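Local coordinates for protein dehydrogenase (Sinorhizobium meliloti, PDB 3UOE) that probably acts as an oxidoreductase of the malate/L-lactate dehydrogenase (LDH2/MDH2) family, at residues T127-A132 / L287-D292. Sequence-based numbering, arbitrary orientation.
Sequences TGLAIA and LLILID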
loop_
_atom_site.group_PDB
_atom_site.type_symbol
_atom_site.label_atom_id
_atom_site.label_comp_id
_atom_site.label_asym_id
_atom_site.label_seq_id
_atom_site.Cartn_x
_atom_site.Cartn_y
_atom_site.Cartn_z
ATOM N N THR A 127 -11.354 15.722 -12.901
ATOM C CA THR A 127 -10.131 15.759 -12.094
ATOM C C THR A 127 -9.154 14.620 -12.359
ATOM O O THR A 127 -7.945 14.806 -12.201
ATOM C CB THR A 127 -10.440 15.832 -10.584
ATOM O OG1 THR A 127 -11.068 14.612 -10.161
ATOM C CG2 THR A 127 -11.353 17.036 -10.277
ATOM N N GLY A 128 -9.684 13.456 -12.756
ATOM C CA GLY A 128 -8.893 12.262 -13.027
ATOM C C GLY A 128 -8.500 11.503 -11.765
ATOM O O GLY A 128 -8.332 10.284 -11.780
ATOM N N LEU A 129 -8.357 12.235 -10.666
ATOM C CA LEU A 129 -7.996 11.664 -9.371
ATOM C C LEU A 129 -8.792 12.396 -8.299
ATOM O O LEU A 129 -8.904 13.622 -8.333
ATOM C CB LEU A 129 -6.493 11.822 -9.125
ATOM C CG LEU A 129 -5.901 11.706 -7.716
ATOM C CD1 LEU A 129 -5.628 10.256 -7.315
ATOM C CD2 LEU A 129 -4.605 12.525 -7.611
ATOM N N ALA A 130 -9.353 11.649 -7.360
ATOM C CA ALA A 130 -10.096 12.252 -6.265
ATOM C C ALA A 130 -10.024 11.388 -5.018
ATOM O O ALA A 130 -9.812 10.178 -5.093
ATOM C CB ALA A 130 -11.542 12.492 -6.659
ATOM N N ILE A 131 -10.205 12.016 -3.869
ATOM C CA ILE A 131 -10.156 11.294 -2.615
ATOM C C ILE A 131 -11.300 11.699 -1.699
ATOM O O ILE A 131 -11.642 12.874 -1.601
ATOM C CB ILE A 131 -8.822 11.544 -1.882
ATOM C CG1 ILE A 131 -8.775 10.754 -0.571
ATOM C CG2 ILE A 131 -8.622 13.051 -1.645
ATOM C CD1 ILE A 131 -7.356 10.552 -0.014
ATOM N N ALA A 132 -11.890 10.711 -1.039
ATOM C CA ALA A 132 -12.826 10.959 0.038
ATOM C C ALA A 132 -12.241 10.455 1.366
ATOM O O ALA A 132 -11.811 9.295 1.488
ATOM C CB ALA A 132 -14.181 10.306 -0.259
ATOM N N LEU A 287 -10.273 5.976 3.964
ATOM C CA LEU A 287 -9.875 6.716 2.795
ATOM C C LEU A 287 -10.289 5.934 1.561
ATOM O O LEU A 287 -10.123 4.709 1.500
ATOM C CB LEU A 287 -8.364 6.925 2.762
ATOM C CG LEU A 287 -7.724 7.776 3.850
ATOM C CD1 LEU A 287 -6.196 7.804 3.697
ATOM C CD2 LEU A 287 -8.318 9.189 3.853
ATOM N N LEU A 288 -10.834 6.660 0.591
ATOM C CA LEU A 288 -11.138 6.121 -0.718
ATOM C C LEU A 288 -10.467 7.004 -1.770
ATOM O O LEU A 288 -10.691 8.207 -1.818
ATOM C CB LEU A 288 -12.651 6.087 -0.948
ATOM C CG LEU A 288 -13.067 5.718 -2.376
ATOM C CD1 LEU A 288 -12.729 4.260 -2.685
ATOM C CD2 LEU A 288 -14.546 5.989 -2.609
ATOM N N ILE A 289 -9.613 6.408 -2.588
ATOM C CA ILE A 289 -8.999 7.131 -3.687
ATOM C C ILE A 289 -9.451 6.510 -4.989
ATOM O O ILE A 289 -9.253 5.316 -5.213
ATOM C CB ILE A 289 -7.476 7.063 -3.631
ATOM C CG1 ILE A 289 -6.959 7.846 -2.432
ATOM C CG2 ILE A 289 -6.871 7.603 -4.926
ATOM C CD1 ILE A 289 -5.651 7.319 -1.901
ATOM N N LEU A 290 -10.075 7.319 -5.835
ATOM C CA LEU A 290 -10.484 6.869 -7.158
ATOM C C LEU A 290 -9.593 7.496 -8.218
ATOM O O LEU A 290 -9.143 8.635 -8.078
ATOM C CB LEU A 290 -11.945 7.219 -7.433
ATOM C CG LEU A 290 -12.983 6.503 -6.572
ATOM C CD1 LEU A 290 -14.361 7.114 -6.819
ATOM C CD2 LEU A 290 -12.983 4.996 -6.870
ATOM N N ILE A 291 -9.341 6.733 -9.274
ATOM C CA ILE A 291 -8.553 7.204 -10.399
ATOM C C ILE A 291 -9.171 6.707 -11.698
ATOM O O ILE A 291 -9.438 5.512 -11.853
ATOM C CB ILE A 291 -7.106 6.687 -10.318
ATOM C CG1 ILE A 291 -6.519 6.957 -8.926
ATOM C CG2 ILE A 291 -6.254 7.297 -11.426
ATOM C CD1 ILE A 291 -5.056 6.539 -8.792
ATOM N N ASP A 292 -9.387 7.629 -12.628
ATOM C CA ASP A 292 -9.916 7.290 -13.945
ATOM C C ASP A 292 -8.770 6.788 -14.824
ATOM O O ASP A 292 -7.919 7.566 -15.233
ATOM C CB ASP A 292 -10.574 8.532 -14.562
ATOM C CG ASP A 292 -11.324 8.235 -15.859
ATOM O OD1 ASP A 292 -11.184 7.117 -16.411
ATOM O OD2 ASP A 292 -12.050 9.139 -16.336
#
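I131 and A132, with G128 just before strand 129-137, bury the most surface where 127-132 runs antiparallel to 287-292. A132 and L288 form a hydrogen-bonded pair with two reciprocal backbone bonds, A132 N to L288 O and L288 N to A132 O, each 2.9 Å. A130 and L290 repeat the pattern one pair nearer to G128. I131 faces I289 in a non-hydrogen-bonded pair, CA to CA 4.5 Å. With CG1 anti to its backbone N (chi1 -179°), I131 lays its CG1 branch over L288 O and against I289: its CD1 lies 3.7 Å from I289 CG1 and its CA and CG1 both border L288 O. The same CD1 also approaches L287 CD2 at 4.2 Å. Further along this apolar face, L129 and I291 make the next non-hydrogen-bonded pair; L129 CD1 rests against both I289 CG2 and I291 CG1, 3.8 Å from each, the side chains running alongside one another. G128 comes directly after helix 109-127 and turns the chain into the strand with a positive phi of 80°; its O accepts D292 N at 3.0 Å, extending the ladder one bond beyond the paired strands. T127 OG1 donates a hydrogen bond to L129 O from above the carbonyl plane. These two strands are neighbours in the mixed sheet, flanked by strands 99-105 and 156-161. On the face carrying A132, L288 and L290, helix 109-127 packs through M113, T120 and L124; on the face of L129 and I131, L129 of the second subunit touches both, placing this face of the sheet at the subunit interface.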